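Local coordinates for protein inositol monophosphatase (Zymomonas mobilis, PDB 4N81) that probably hydrolyses phosphate monoesters such as inositol monophosphate, as a magnesium-dependent phosphatase of the inositol monophosphatase superfamily, at residues I142-L154 with G245-M257. Residues are numbered along the deposited sequence; the frame is centred on the assembly and turned at random.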
ATOM      1  N   ILE A 142       8.168 -19.703  -6.228  1.00 15.91           N
ATOM      2  CA  ILE A 142       7.862 -19.138  -4.925  1.00 13.88           C
ATOM      3  C   ILE A 142       6.875 -20.023  -4.182  1.00 16.72           C
ATOM      4  O   ILE A 142       6.200 -20.867  -4.793  1.00 15.90           O
ATOM      5  CB  ILE A 142       7.269 -17.698  -5.049  1.00 14.23           C
ATOM      6  CG1 ILE A 142       5.976 -17.729  -5.881  1.00 14.39           C
ATOM      7  CG2 ILE A 142       8.374 -16.708  -5.626  1.00 14.56           C
ATOM      8  CD1 ILE A 142       5.133 -16.368  -5.724  1.00 11.18           C
ATOM      9  N   HIS A 143       6.811 -19.827  -2.858  1.00 14.15           N
ATOM     10  CA  HIS A 143       6.029 -20.682  -1.997  1.00 14.88           C
ATOM     11  C   HIS A 143       5.272 -19.841  -0.959  1.00 11.29           C
ATOM     12  O   HIS A 143       5.857 -18.969  -0.318  1.00 15.21           O
ATOM     13  CB  HIS A 143       6.988 -21.619  -1.221  1.00 18.32           C
ATOM     14  CG  HIS A 143       7.734 -22.565  -2.113  1.00 23.67           C
ATOM     15  ND1 HIS A 143       9.002 -22.301  -2.591  1.00 28.54           N
ATOM     16  CD2 HIS A 143       7.374 -23.760  -2.638  1.00 28.05           C
ATOM     17  CE1 HIS A 143       9.394 -23.300  -3.363  1.00 25.19           C
ATOM     18  NE2 HIS A 143       8.429 -24.201  -3.401  1.00 30.14           N
ATOM     19  N   THR A 144       4.010 -20.210  -0.731  1.00 10.92           N
ATOM     20  CA  THR A 144       3.272 -19.680   0.414  1.00 10.39           C
ATOM     21  C   THR A 144       3.913 -20.249   1.697  1.00 17.24           C
ATOM     22  O   THR A 144       4.746 -21.184   1.623  1.00 13.94           O
ATOM     23  CB  THR A 144       1.839 -20.091   0.396  1.00 10.12           C
ATOM     24  OG1 THR A 144       1.743 -21.533   0.451  1.00 11.56           O
ATOM     25  CG2 THR A 144       1.119 -19.532  -0.902  1.00  9.88           C
ATOM     26  N   ARG A 145       3.659 -19.582   2.824  1.00 13.76           N
ATOM     27  CA  ARG A 145       4.117 -20.105   4.114  1.00 13.54           C
ATOM     28  C   ARG A 145       3.029 -20.793   4.867  1.00 11.84           C
ATOM     29  O   ARG A 145       1.819 -20.599   4.593  1.00 10.43           O
ATOM     30  CB  ARG A 145       4.679 -18.994   4.988  1.00 13.18           C
ATOM     31  CG  ARG A 145       3.586 -17.983   5.497  1.00 10.38           C
ATOM     32  CD  ARG A 145       4.299 -16.859   6.310  1.00 11.53           C
ATOM     33  NE  ARG A 145       3.309 -15.885   6.789  1.00 12.75           N
ATOM     34  CZ  ARG A 145       3.599 -14.604   7.032  1.00 14.99           C
ATOM     35  NH1 ARG A 145       4.865 -14.186   6.953  1.00 13.24           N
ATOM     36  NH2 ARG A 145       2.625 -13.783   7.434  1.00 12.39           N
ATOM     37  N   SER A 146       3.445 -21.641   5.808  1.00 11.74           N
ATOM     38  CA  SER A 146       2.473 -22.291   6.671  1.00 11.55           C
ATOM     39  C   SER A 146       2.135 -21.362   7.846  1.00 11.45           C
ATOM     40  O   SER A 146       2.851 -20.405   8.124  1.00 12.93           O
ATOM     41  CB  SER A 146       2.998 -23.611   7.226  1.00 12.33           C
ATOM     42  OG  SER A 146       4.167 -23.322   7.968  1.00 16.08           O
ATOM     43  N   CYS A 147       1.047 -21.671   8.554  1.00 12.27           N
ATOM     44  CA  CYS A 147       0.601 -20.801   9.641  1.00 11.50           C
ATOM     45  C   CYS A 147      -0.194 -21.655  10.649  1.00 11.98           C
ATOM     46  O   CYS A 147      -1.079 -22.410  10.260  1.00 16.63           O
ATOM     47  CB  CYS A 147      -0.321 -19.709   9.065  1.00 12.67           C
ATOM     48  SG  CYS A 147      -0.802 -18.528  10.388  1.00 15.91           S
ATOM     49  N   PRO A 148       0.266 -21.700  11.889  1.00 14.15           N
ATOM     50  CA  PRO A 148      -0.341 -22.618  12.875  1.00 18.29           C
ATOM     51  C   PRO A 148      -1.833 -22.405  13.194  1.00 20.00           C
ATOM     52  O   PRO A 148      -2.539 -23.366  13.474  1.00 18.84           O
ATOM     53  CB  PRO A 148       0.564 -22.463  14.099  1.00 18.86           C
ATOM     54  CG  PRO A 148       1.047 -21.061  14.040  1.00 18.72           C
ATOM     55  CD  PRO A 148       1.253 -20.809  12.512  1.00 15.52           C
ATOM     56  N   ALA A 149      -2.288 -21.144  13.187  1.00 15.29           N
ATOM     57  CA  ALA A 149      -3.612 -20.810  13.748  1.00 15.44           C
ATOM     58  C   ALA A 149      -3.923 -19.367  13.371  1.00 16.42           C
ATOM     59  O   ALA A 149      -2.999 -18.587  13.128  1.00 12.35           O
ATOM     60  CB  ALA A 149      -3.598 -20.923  15.297  1.00 17.86           C
ATOM     61  N   LEU A 150      -5.197 -18.966  13.464  1.00 14.95           N
ATOM     62  CA  LEU A 150      -5.565 -17.578  13.151  1.00 13.58           C
ATOM     63  C   LEU A 150      -4.878 -16.556  14.001  1.00 16.11           C
ATOM     64  O   LEU A 150      -4.528 -15.496  13.512  1.00 14.08           O
ATOM     65  CB  LEU A 150      -7.061 -17.375  13.369  1.00 14.65           C
ATOM     66  CG  LEU A 150      -7.945 -18.160  12.426  1.00 16.72           C
ATOM     67  CD1 LEU A 150      -9.451 -17.764  12.727  1.00 12.29           C
ATOM     68  CD2 LEU A 150      -7.575 -17.816  10.972  1.00 15.72           C
ATOM     69  N   ASP A 151      -4.597 -16.894  15.257  1.00 13.37           N
ATOM     70  CA  ASP A 151      -4.003 -15.879  16.122  1.00 17.82           C
ATOM     71  C   ASP A 151      -2.534 -15.600  15.769  1.00 19.00           C
ATOM     72  O   ASP A 151      -1.900 -14.739  16.379  1.00 18.73           O
ATOM     73  CB  ASP A 151      -4.233 -16.149  17.618  1.00 24.69           C
ATOM     74  CG  ASP A 151      -3.599 -17.450  18.108  1.00 31.41           C
ATOM     75  OD1 ASP A 151      -2.843 -18.117  17.372  1.00 28.09           O
ATOM     76  OD2 ASP A 151      -3.871 -17.815  19.269  1.00 38.92           O
ATOM     77  N   HIS A 152      -1.978 -16.364  14.825  1.00 12.94           N
ATOM     78  CA  HIS A 152      -0.666 -16.051  14.235  1.00 14.53           C
ATOM     79  C   HIS A 152      -0.726 -15.495  12.830  1.00 16.48           C
ATOM     80  O   HIS A 152       0.319 -15.117  12.228  1.00 15.67           O
ATOM     81  CB  HIS A 152       0.258 -17.282  14.243  1.00 19.38           C
ATOM     82  CG  HIS A 152       0.701 -17.686  15.614  1.00 21.37           C
ATOM     83  ND1 HIS A 152       1.731 -17.063  16.280  1.00 23.14           N
ATOM     84  CD2 HIS A 152       0.225 -18.632  16.451  1.00 22.06           C
ATOM     85  CE1 HIS A 152       1.860 -17.605  17.479  1.00 24.34           C
ATOM     86  NE2 HIS A 152       0.974 -18.581  17.597  1.00 22.13           N
ATOM     87  N   ALA A 153      -1.932 -15.439  12.275  1.00 14.50           N
ATOM     88  CA  ALA A 153      -2.074 -15.116  10.859  1.00 13.83           C
ATOM     89  C   ALA A 153      -2.136 -13.592  10.574  1.00 10.26           C
ATOM     90  O   ALA A 153      -2.743 -12.830  11.329  1.00 14.69           O
ATOM     91  CB  ALA A 153      -3.326 -15.791  10.288  1.00 15.21           C
ATOM     92  N   LEU A 154      -1.524 -13.194   9.461  1.00 12.25           N
ATOM     93  CA  LEU A 154      -1.716 -11.854   8.918  1.00 11.97           C
ATOM     94  C   LEU A 154      -2.794 -11.903   7.844  1.00  9.98           C
ATOM     95  O   LEU A 154      -2.693 -12.682   6.914  1.00 10.64           O
ATOM     96  CB  LEU A 154      -0.423 -11.370   8.281  1.00 15.53           C
ATOM     97  CG  LEU A 154      -0.419 -10.000   7.641  1.00 19.16           C
ATOM     98  CD1 LEU A 154      -0.954  -8.993   8.618  1.00 21.95           C
ATOM     99  CD2 LEU A 154       1.071  -9.650   7.389  1.00 33.34           C
ATOM    100  N   GLY A 245      -2.565 -19.044   2.573  1.00  9.06           N
ATOM    101  CA  GLY A 245      -1.263 -19.612   2.178  1.00  9.33           C
ATOM    102  C   GLY A 245      -1.181 -21.066   2.641  1.00 12.06           C
ATOM    103  O   GLY A 245      -0.428 -21.874   2.085  1.00 12.43           O
ATOM    104  N   ASP A 246      -1.986 -21.404   3.644  1.00  9.89           N
ATOM    105  CA  ASP A 246      -1.941 -22.709   4.273  1.00 12.58           C
ATOM    106  C   ASP A 246      -3.328 -23.341   4.228  1.00 12.30           C
ATOM    107  O   ASP A 246      -4.281 -22.785   4.757  1.00 11.98           O
ATOM    108  CB  ASP A 246      -1.420 -22.549   5.734  1.00 10.61           C
ATOM    109  CG  ASP A 246      -1.114 -23.907   6.411  1.00 14.35           C
ATOM    110  OD1 ASP A 246      -1.737 -24.910   6.076  1.00 12.48           O
ATOM    111  OD2 ASP A 246      -0.253 -23.949   7.307  1.00 15.10           O
ATOM    112  N   HIS A 247      -3.438 -24.508   3.631  1.00 11.41           N
ATOM    113  CA  HIS A 247      -4.772 -25.161   3.480  1.00 15.50           C
ATOM    114  C   HIS A 247      -5.439 -25.463   4.848  1.00 15.41           C
ATOM    115  O   HIS A 247      -6.683 -25.455   5.022  1.00 15.89           O
ATOM    116  CB  HIS A 247      -4.649 -26.487   2.716  1.00 15.59           C
ATOM    117  CG  HIS A 247      -4.239 -26.367   1.274  1.00 24.69           C
ATOM    118  ND1 HIS A 247      -3.417 -25.369   0.788  1.00 23.49           N
ATOM    119  CD2 HIS A 247      -4.515 -27.168   0.217  1.00 25.58           C
ATOM    120  CE1 HIS A 247      -3.209 -25.560  -0.505  1.00 23.30           C
ATOM    121  NE2 HIS A 247      -3.864 -26.646  -0.873  1.00 32.28           N
ATOM    122  N   HIS A 248      -4.588 -25.642   5.846  1.00 12.46           N
ATOM    123  CA  HIS A 248      -5.046 -25.914   7.212  1.00 17.60           C
ATOM    124  C   HIS A 248      -5.875 -24.735   7.811  1.00 17.55           C
ATOM    125  O   HIS A 248      -6.647 -24.922   8.761  1.00 16.79           O
ATOM    126  CB  HIS A 248      -3.815 -26.202   8.094  1.00 22.01           C
ATOM    127  CG  HIS A 248      -4.126 -26.451   9.545  1.00 22.94           C
ATOM    128  ND1 HIS A 248      -4.639 -27.644  10.008  1.00 27.13           N
ATOM    129  CD2 HIS A 248      -3.928 -25.676  10.639  1.00 22.91           C
ATOM    130  CE1 HIS A 248      -4.766 -27.589  11.321  1.00 27.50           C
ATOM    131  NE2 HIS A 248      -4.352 -26.398  11.726  1.00 26.79           N
ATOM    132  N   LEU A 249      -5.678 -23.522   7.308  1.00 13.03           N
ATOM    133  CA  LEU A 249      -6.346 -22.361   7.875  1.00 10.89           C
ATOM    134  C   LEU A 249      -7.681 -22.059   7.224  1.00 12.08           C
ATOM    135  O   LEU A 249      -8.415 -21.188   7.721  1.00 13.25           O
ATOM    136  CB  LEU A 249      -5.442 -21.094   7.781  1.00 16.27           C
ATOM    137  CG  LEU A 249      -5.030 -20.524   9.142  1.00 30.45           C
ATOM    138  CD1 LEU A 249      -4.596 -21.603  10.102  1.00 32.55           C
ATOM    139  CD2 LEU A 249      -3.937 -19.486   8.972  1.00 32.20           C
ATOM    140  N   ILE A 250      -8.029 -22.752   6.118  1.00 12.62           N
ATOM    141  CA  ILE A 250      -9.267 -22.267   5.512  1.00 12.69           C
ATOM    142  C   ILE A 250     -10.497 -22.614   6.362  1.00 13.40           C
ATOM    143  O   ILE A 250     -11.388 -21.803   6.510  1.00 13.29           O
ATOM    144  CB  ILE A 250      -9.395 -22.709   4.008  1.00 19.97           C
ATOM    145  CG1 ILE A 250     -10.718 -22.205   3.416  1.00 24.36           C
ATOM    146  CG2 ILE A 250      -9.357 -24.204   3.880  1.00 28.26           C
ATOM    147  CD1 ILE A 250     -10.561 -21.928   1.898  1.00 31.85           C
ATOM    148  N   GLU A 251     -10.550 -23.812   6.945  1.00 11.83           N
ATOM    149  CA  GLU A 251     -11.682 -24.088   7.847  1.00 13.17           C
ATOM    150  C   GLU A 251     -11.843 -23.143   9.068  1.00 16.60           C
ATOM    151  O   GLU A 251     -12.943 -22.639   9.315  1.00 15.14           O
ATOM    152  CB  GLU A 251     -11.702 -25.566   8.285  1.00 14.83           C
ATOM    153  CG  GLU A 251     -13.007 -26.000   8.925  1.00 16.57           C
ATOM    154  CD  GLU A 251     -13.104 -25.614  10.403  1.00 25.39           C
ATOM    155  OE1 GLU A 251     -14.245 -25.381  10.897  1.00 22.82           O
ATOM    156  OE2 GLU A 251     -12.042 -25.524  11.057  1.00 27.01           O
ATOM    157  N   PRO A 252     -10.773 -22.951   9.860  1.00 14.72           N
ATOM    158  CA  PRO A 252     -10.926 -21.980  10.950  1.00 14.36           C
ATOM    159  C   PRO A 252     -11.243 -20.571  10.508  1.00 15.09           C
ATOM    160  O   PRO A 252     -11.998 -19.906  11.189  1.00 14.83           O
ATOM    161  CB  PRO A 252      -9.561 -22.029  11.695  1.00 14.09           C
ATOM    162  CG  PRO A 252      -8.660 -22.782  10.825  1.00 17.77           C
ATOM    163  CD  PRO A 252      -9.481 -23.674   9.922  1.00 13.44           C
ATOM    164  N   ALA A 253     -10.709 -20.134   9.369  1.00 11.51           N
ATOM    165  CA  ALA A 253     -11.015 -18.812   8.889  1.00 11.16           C
ATOM    166  C   ALA A 253     -12.499 -18.671   8.552  1.00 13.30           C
ATOM    167  O   ALA A 253     -13.179 -17.716   8.993  1.00 11.91           O
ATOM    168  CB  ALA A 253     -10.130 -18.480   7.613  1.00 10.96           C
ATOM    169  N   LEU A 254     -13.034 -19.630   7.812  1.00 13.07           N
ATOM    170  CA  LEU A 254     -14.466 -19.527   7.437  1.00 12.11           C
ATOM    171  C   LEU A 254     -15.319 -19.659   8.691  1.00 16.36           C
ATOM    172  O   LEU A 254     -16.288 -18.947   8.859  1.00 15.83           O
ATOM    173  CB  LEU A 254     -14.818 -20.593   6.393  1.00 12.26           C
ATOM    174  CG  LEU A 254     -14.196 -20.372   5.011  1.00 11.70           C
ATOM    175  CD1 LEU A 254     -14.497 -21.601   4.083  1.00 13.29           C
ATOM    176  CD2 LEU A 254     -14.679 -19.069   4.352  1.00 11.52           C
ATOM    177  N   SER A 255     -14.914 -20.543   9.601  0.50 14.97           N
ATOM    178  CA  SER A 255     -15.610 -20.668  10.882  0.50 16.88           C
ATOM    179  C   SER A 255     -15.665 -19.329  11.637  0.50 16.99           C
ATOM    180  O   SER A 255     -16.722 -18.908  12.112  0.50 17.22           O
ATOM    181  CB  SER A 255     -14.874 -21.675  11.762  0.50 18.23           C
ATOM    182  OG  SER A 255     -15.133 -23.000  11.352  0.50 21.79           O
ATOM    183  N   ALA A 256     -14.518 -18.659  11.732  1.00 15.41           N
ATOM    184  CA  ALA A 256     -14.429 -17.407  12.488  1.00 14.35           C
ATOM    185  C   ALA A 256     -15.374 -16.303  11.901  1.00 17.90           C
ATOM    186  O   ALA A 256     -15.851 -15.425  12.609  1.00 16.03           O
ATOM    187  CB  ALA A 256     -12.967 -16.899  12.449  1.00 15.47           C
ATOM    188  N   MET A 257     -15.608 -16.347  10.594  1.00 13.67           N
ATOM    189  CA  MET A 257     -16.506 -15.413   9.892  1.00 16.01           C
ATOM    190  C   MET A 257     -17.997 -15.558  10.282  1.00 16.76           C
ATOM    191  O   MET A 257     -18.783 -14.634  10.053  1.00 18.22           O
ATOM    192  CB  MET A 257     -16.321 -15.553   8.361  1.00 15.05           C
ATOM    193  CG  MET A 257     -15.009 -14.988   7.901  1.00 17.55           C
ATOM    194  SD  MET A 257     -14.644 -15.362   6.180  1.00 16.44           S
ATOM    195  CE  MET A 257     -15.807 -14.247   5.386  1.00 11.90           C
TER
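Asp246 holds CG anti to the backbone N (chi1 -171°), which sets OD2 against the amide of Cys147, while Cys147 carries SG anti to its own backbone N (chi1 -176°), which lays the sulfur alongside the CD2 methyl of Leu249. Asp246 OD2 receives the Cys147 amide on its anti lone pair, N to OD2 2.9 Å and nearly straight at 160°. The other oxygen, OD1, takes the amide of His248 (N to OD1 3.0 Å) in an Asx turn, the donor tilted from the carboxylate plane. One carboxylate thus clasps both the extended loop and the turn that leads from strand 241-244 into helix 250-257. One step back, Thr144 OG1 donates to Gly245 O at 2.7 Å, in the carbonyl plane and on a lone pair.

Beyond this polar end the contact is mainly apolar. Leu249 forks over the loop: CD2 lies 3.6 Å from Cys147 SG and also meets the methyl of Ala153, while CD1 reaches Ala149 CA at 3.9 Å. Leu150, on the short 3-10 turn 150-152, slants across Leu249 and sends CD1 to Ala256 CB (3.6 Å), its CD2 lying by Ala253 CA. Leu200 of strand 200-203 touches both Leu150 and Ala253, tying this packing to the five-stranded sheet. Arg145 turns from the helix to a salt bridge with Asp199, and its side chain packs on Leu32 of the second subunit.

With an alanine at Asp246, the amides of Cys147 and His248 would probably lose their carboxylate acceptors, and with them the Asx turn and one tie between loop and turn. Two N-H donors probably favour the ionised carboxylate, although Cys147 O, 3.4 Å from Asp246 OD2, opposes them. Polar bonds fix the beginning of the contact; leucine packing carries it along the helix.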